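PDB 4L9P: CaaX farnesyltransferase beta subunit Ram1 from Aspergillus fumigatus, which probably provides the peptide-binding, zinc-dependent half of the heterodimer that transfers a farnesyl group from farnesyl diphosphate to a cysteine near the C-terminus of target proteins. Local coordinates for residues L208-V213 and F219-R224; W153-A158 and S178-A183. All coordinates share one frame; numbering follows the deposited sequence. Where two conformers were deposited one is given.

Contact 1 of 2, residues L208-V213 and F219-R224; sequences LSIAMV and FKLIDR
Ile210 carries this contact: one branch goes to Phe219, the other to Leu221 and Ile222. The CG2 methyl of Ile210 meets the rim of the Phe219 ring, in the ring plane, 3.6 Å from CD1 of Phe219; the two side chains run past each other in opposite senses. Further along the same edge, CE1 of Phe219 comes 4.3 Å from the CA of Ala211, so the ring lies against the helix backbone as well. The longer branch of Ile210, with CG1 anti to the carbonyl carbon (chi1 -75°) and CD1 extended beyond it, turns off at roughly a right angle. There CD1 of Ile210 sits 3.8 Å from CD2 of Leu221 and 3.9 Å from CD1 of Ile222. The setting is the alpha-alpha toroid of the prenyltransferase beta subunit: helix 200-213 turns through a short connection into helix 216-221, and Ile210 packs against the end of that helix and the residue after it. No hydrogen bond crosses between the segments. Phe219 is also packed by Ile508 and Trp511 of helix 502-513, the Trp511 ring inclined at about 55°, whereas helix 173-183 touches Ile210 through Val176 and Leu221 through Ile177.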
# COMPACT_ATOMS: atom_id res chain seq x y z
N LEU B 208 -4.90 10.01 13.98
CA LEU B 208 -4.05 9.04 14.69
C LEU B 208 -3.10 9.78 15.63
O LEU B 208 -2.81 9.29 16.75
CB LEU B 208 -3.22 8.23 13.67
CG LEU B 208 -4.04 7.20 12.87
CD1 LEU B 208 -3.12 6.30 12.08
CD2 LEU B 208 -5.05 6.39 13.66
N SER B 209 -2.62 10.95 15.21
CA SER B 209 -1.77 11.75 16.11
C SER B 209 -2.52 12.18 17.36
O SER B 209 -1.99 12.16 18.48
CB SER B 209 -1.21 12.98 15.38
OG SER B 209 -0.34 12.62 14.30
N ILE B 210 -3.75 12.68 17.16
CA ILE B 210 -4.59 13.09 18.27
C ILE B 210 -4.87 11.91 19.18
O ILE B 210 -4.85 12.08 20.42
CB ILE B 210 -5.89 13.73 17.68
CG1 ILE B 210 -5.55 15.13 17.15
CG2 ILE B 210 -7.01 13.77 18.73
CD1 ILE B 210 -6.65 15.71 16.26
N ALA B 211 -5.11 10.72 18.60
CA ALA B 211 -5.35 9.54 19.42
C ALA B 211 -4.13 9.23 20.28
O ALA B 211 -4.24 8.86 21.45
CB ALA B 211 -5.72 8.33 18.54
N MET B 212 -2.94 9.35 19.70
CA MET B 212 -1.72 8.98 20.45
C MET B 212 -1.48 9.96 21.60
O MET B 212 -1.15 9.54 22.72
CB MET B 212 -0.46 8.88 19.54
CG MET B 212 -0.45 7.63 18.77
SD MET B 212 1.05 7.43 17.77
CE MET B 212 0.62 8.51 16.34
N VAL B 213 -1.66 11.26 21.38
CA VAL B 213 -1.42 12.18 22.50
C VAL B 213 -2.55 12.16 23.50
O VAL B 213 -2.33 12.39 24.71
CB VAL B 213 -1.07 13.67 22.04
CG1 VAL B 213 0.16 13.70 21.13
CG2 VAL B 213 -2.27 14.38 21.35
N PHE B 219 -9.15 15.83 21.57
CA PHE B 219 -10.30 15.18 20.92
C PHE B 219 -11.33 16.24 20.49
O PHE B 219 -11.99 16.13 19.44
CB PHE B 219 -10.99 14.20 21.85
CG PHE B 219 -10.17 12.99 22.23
CD1 PHE B 219 -9.00 12.64 21.57
CD2 PHE B 219 -10.60 12.17 23.27
CE1 PHE B 219 -8.27 11.45 21.95
CE2 PHE B 219 -9.88 11.02 23.63
CZ PHE B 219 -8.71 10.70 23.01
N LYS B 220 -11.46 17.28 21.30
CA LYS B 220 -12.42 18.35 21.04
C LYS B 220 -12.07 19.21 19.83
O LYS B 220 -12.93 19.90 19.30
CB LYS B 220 -12.59 19.24 22.29
CG LYS B 220 -13.50 18.61 23.32
CD LYS B 220 -13.44 19.34 24.66
CE LYS B 220 -13.57 20.82 24.59
NZ LYS B 220 -13.62 21.27 26.04
N LEU B 221 -10.83 19.18 19.36
CA LEU B 221 -10.47 20.09 18.29
C LEU B 221 -11.21 19.73 17.01
O LEU B 221 -11.56 20.59 16.19
CB LEU B 221 -8.96 20.14 18.15
CG LEU B 221 -8.20 19.16 17.32
CD1 LEU B 221 -8.33 19.57 15.83
CD2 LEU B 221 -6.76 19.21 17.74
N ILE B 222 -11.42 18.44 16.81
CA ILE B 222 -12.04 17.97 15.57
C ILE B 222 -13.51 18.39 15.45
O ILE B 222 -14.29 18.13 16.35
CB ILE B 222 -11.95 16.45 15.45
CG1 ILE B 222 -10.49 15.96 15.61
CG2 ILE B 222 -12.67 16.00 14.13
CD1 ILE B 222 -10.31 14.45 16.03
N ASP B 223 -13.90 19.00 14.32
CA ASP B 223 -15.31 19.27 14.05
C ASP B 223 -15.88 17.99 13.44
O ASP B 223 -15.71 17.73 12.25
CB ASP B 223 -15.49 20.49 13.12
CG ASP B 223 -16.96 20.84 12.87
OD1 ASP B 223 -17.86 19.98 13.04
OD2 ASP B 223 -17.23 22.00 12.52
N ARG B 224 -16.50 17.17 14.27
CA ARG B 224 -16.97 15.85 13.80
C ARG B 224 -18.07 15.90 12.80
O ARG B 224 -18.04 15.11 11.83
CB ARG B 224 -17.57 14.99 14.92
CG ARG B 224 -16.75 14.25 15.83
CD ARG B 224 -17.79 14.03 16.98
NE ARG B 224 -18.29 12.72 16.88
CZ ARG B 224 -19.18 12.11 17.62
NH1 ARG B 224 -19.97 12.72 18.54
NH2 ARG B 224 -19.30 10.83 17.35

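Contact 2 of 2, residues W153-A158 and S178-A183; sequences WMVYWA and STFTAA
Both segments are helical, 153-158 within helix 151-164 and 178-183 within helix 173-183, and they stay well apart: the closest CA atoms, those of Val155 and Thr179, are 9.0 Å from each other. Side chains bridge that distance. Val155 points at the second helix, and Phe180 reaches back from the opposite direction, bringing CZ of Phe180 to 4.0 Å from CB of Val155. The valine's CG1, anti to its own backbone N (chi1 175°), lies equally near, 4.0 Å from CZ of Phe180. The approach to the ring is oblique. Beside it, the other methyl, CG2 of Val155, meets CG2 of Thr179 at 4.3 Å, while CG2 of Thr179 also lies 4.0 Å above one face of the Phe180 ring, offset toward its rim. The threonine's polar end is occupied: OG1 hydrogen-bonds to the carbonyl O of Arg175 and to the backbone N of Leu44 of the alpha subunit. That Leu44 also packs on Val155, so the partner subunit borders this pairing. Trp153, two residues before Val155 and pointing away from the second helix, touches the bound farnesyl diphosphate analogue and the peptide. Helices 151-164 and 173-183 are consecutive helices of the alpha-alpha toroid, the first carrying this pocket residue.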
# COMPACT_ATOMS: atom_id res chain seq x y z
N TRP B 153 1.46 13.98 8.13
CA TRP B 153 2.18 12.71 8.16
C TRP B 153 3.46 12.77 8.99
O TRP B 153 3.79 11.82 9.71
CB TRP B 153 2.57 12.24 6.77
CG TRP B 153 1.51 11.58 5.98
CD1 TRP B 153 1.10 11.94 4.72
CD2 TRP B 153 0.83 10.36 6.29
NE1 TRP B 153 0.17 11.04 4.26
CE2 TRP B 153 -0.03 10.06 5.20
CE3 TRP B 153 0.88 9.47 7.36
CZ2 TRP B 153 -0.82 8.93 5.16
CZ3 TRP B 153 0.04 8.33 7.32
CH2 TRP B 153 -0.77 8.08 6.22
N MET B 154 4.24 13.85 8.86
CA MET B 154 5.52 13.92 9.62
C MET B 154 5.26 13.93 11.13
O MET B 154 6.08 13.40 11.91
CB MET B 154 6.33 15.16 9.19
CG MET B 154 6.54 15.16 7.67
SD MET B 154 7.07 16.72 7.00
CE MET B 154 8.53 16.61 7.86
N VAL B 155 4.14 14.52 11.53
CA VAL B 155 3.76 14.46 12.96
C VAL B 155 3.40 13.02 13.35
O VAL B 155 3.94 12.48 14.33
CB VAL B 155 2.57 15.40 13.27
CG1 VAL B 155 2.14 15.20 14.74
CG2 VAL B 155 2.99 16.86 13.01
N TYR B 156 2.57 12.37 12.55
CA TYR B 156 2.17 11.00 12.83
C TYR B 156 3.37 10.05 12.86
O TYR B 156 3.47 9.24 13.78
CB TYR B 156 1.13 10.53 11.80
CG TYR B 156 0.95 9.03 11.87
CD1 TYR B 156 0.26 8.39 12.97
CD2 TYR B 156 1.51 8.22 10.87
CE1 TYR B 156 0.20 6.96 13.03
CE2 TYR B 156 1.45 6.81 10.94
CZ TYR B 156 0.76 6.20 12.00
OH TYR B 156 0.69 4.84 12.05
N TRP B 157 4.22 10.08 11.83
CA TRP B 157 5.33 9.10 11.77
C TRP B 157 6.22 9.24 12.99
O TRP B 157 6.71 8.23 13.57
CB TRP B 157 6.21 9.33 10.51
CG TRP B 157 5.43 9.03 9.24
CD1 TRP B 157 4.52 8.03 9.04
CD2 TRP B 157 5.57 9.71 7.99
NE1 TRP B 157 4.03 8.10 7.74
CE2 TRP B 157 4.67 9.11 7.09
CE3 TRP B 157 6.37 10.80 7.56
CZ2 TRP B 157 4.53 9.57 5.76
CZ3 TRP B 157 6.23 11.25 6.23
CH2 TRP B 157 5.31 10.62 5.37
N ALA B 158 6.51 10.48 13.39
CA ALA B 158 7.40 10.70 14.56
C ALA B 158 6.69 10.26 15.84
O ALA B 158 7.31 9.57 16.67
CB ALA B 158 7.81 12.17 14.63
N SER B 178 -2.08 22.83 18.41
CA SER B 178 -1.64 24.01 17.66
C SER B 178 -1.54 23.64 16.17
O SER B 178 -2.08 24.35 15.30
CB SER B 178 -0.26 24.42 18.16
OG SER B 178 0.20 25.53 17.43
N THR B 179 -0.85 22.53 15.89
CA THR B 179 -0.59 22.15 14.53
C THR B 179 -1.88 21.85 13.77
O THR B 179 -2.06 22.30 12.65
CB THR B 179 0.29 20.85 14.48
OG1 THR B 179 1.51 21.08 15.20
CG2 THR B 179 0.62 20.45 13.05
N PHE B 180 -2.79 21.09 14.36
CA PHE B 180 -3.95 20.61 13.56
C PHE B 180 -5.11 21.61 13.57
O PHE B 180 -5.98 21.58 12.72
CB PHE B 180 -4.35 19.19 14.00
CG PHE B 180 -3.29 18.19 13.63
CD1 PHE B 180 -2.77 18.21 12.34
CD2 PHE B 180 -2.78 17.28 14.53
CE1 PHE B 180 -1.76 17.32 11.97
CE2 PHE B 180 -1.80 16.44 14.18
CZ PHE B 180 -1.25 16.45 12.92
N THR B 181 -5.14 22.52 14.55
CA THR B 181 -6.21 23.52 14.54
C THR B 181 -6.12 24.36 13.30
O THR B 181 -7.12 24.67 12.66
CB THR B 181 -6.08 24.42 15.80
OG1 THR B 181 -6.45 23.63 16.92
CG2 THR B 181 -7.06 25.60 15.71
N ALA B 182 -4.91 24.71 12.95
CA ALA B 182 -4.62 25.49 11.78
C ALA B 182 -4.88 24.75 10.44
O ALA B 182 -5.17 25.37 9.41
CB ALA B 182 -3.14 25.90 11.87
N ALA B 183 -4.79 23.42 10.45
CA ALA B 183 -4.90 22.64 9.22
C ALA B 183 -6.33 22.18 8.97
O ALA B 183 -6.62 21.62 7.89
CB ALA B 183 -4.00 21.44 9.28

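Overall arrangement
Both contacts are buried and apolar, without a hydrogen bond across either, and their centres lie about 10 Å apart on the same side of the chain's centre. Contact 2 comes first in sequence, and helix 200-213 of contact 1 follows directly after its helix 173-183. Val155 of contact 2 ties them, its CG1 3.6 Å from OG of Ser209, and Tyr156 adds to the link between helices 151-164 and 200-213. Contact 1 buries about twice the surface, 210 against 103 Å², and is backed by helix 502-513 of its own chain. Contact 2 borders the alpha subunit instead; its first helix also carries Trp153 of the ligand pocket, though the residues that touch are not pocket residues. Contact 1 has none in either segment.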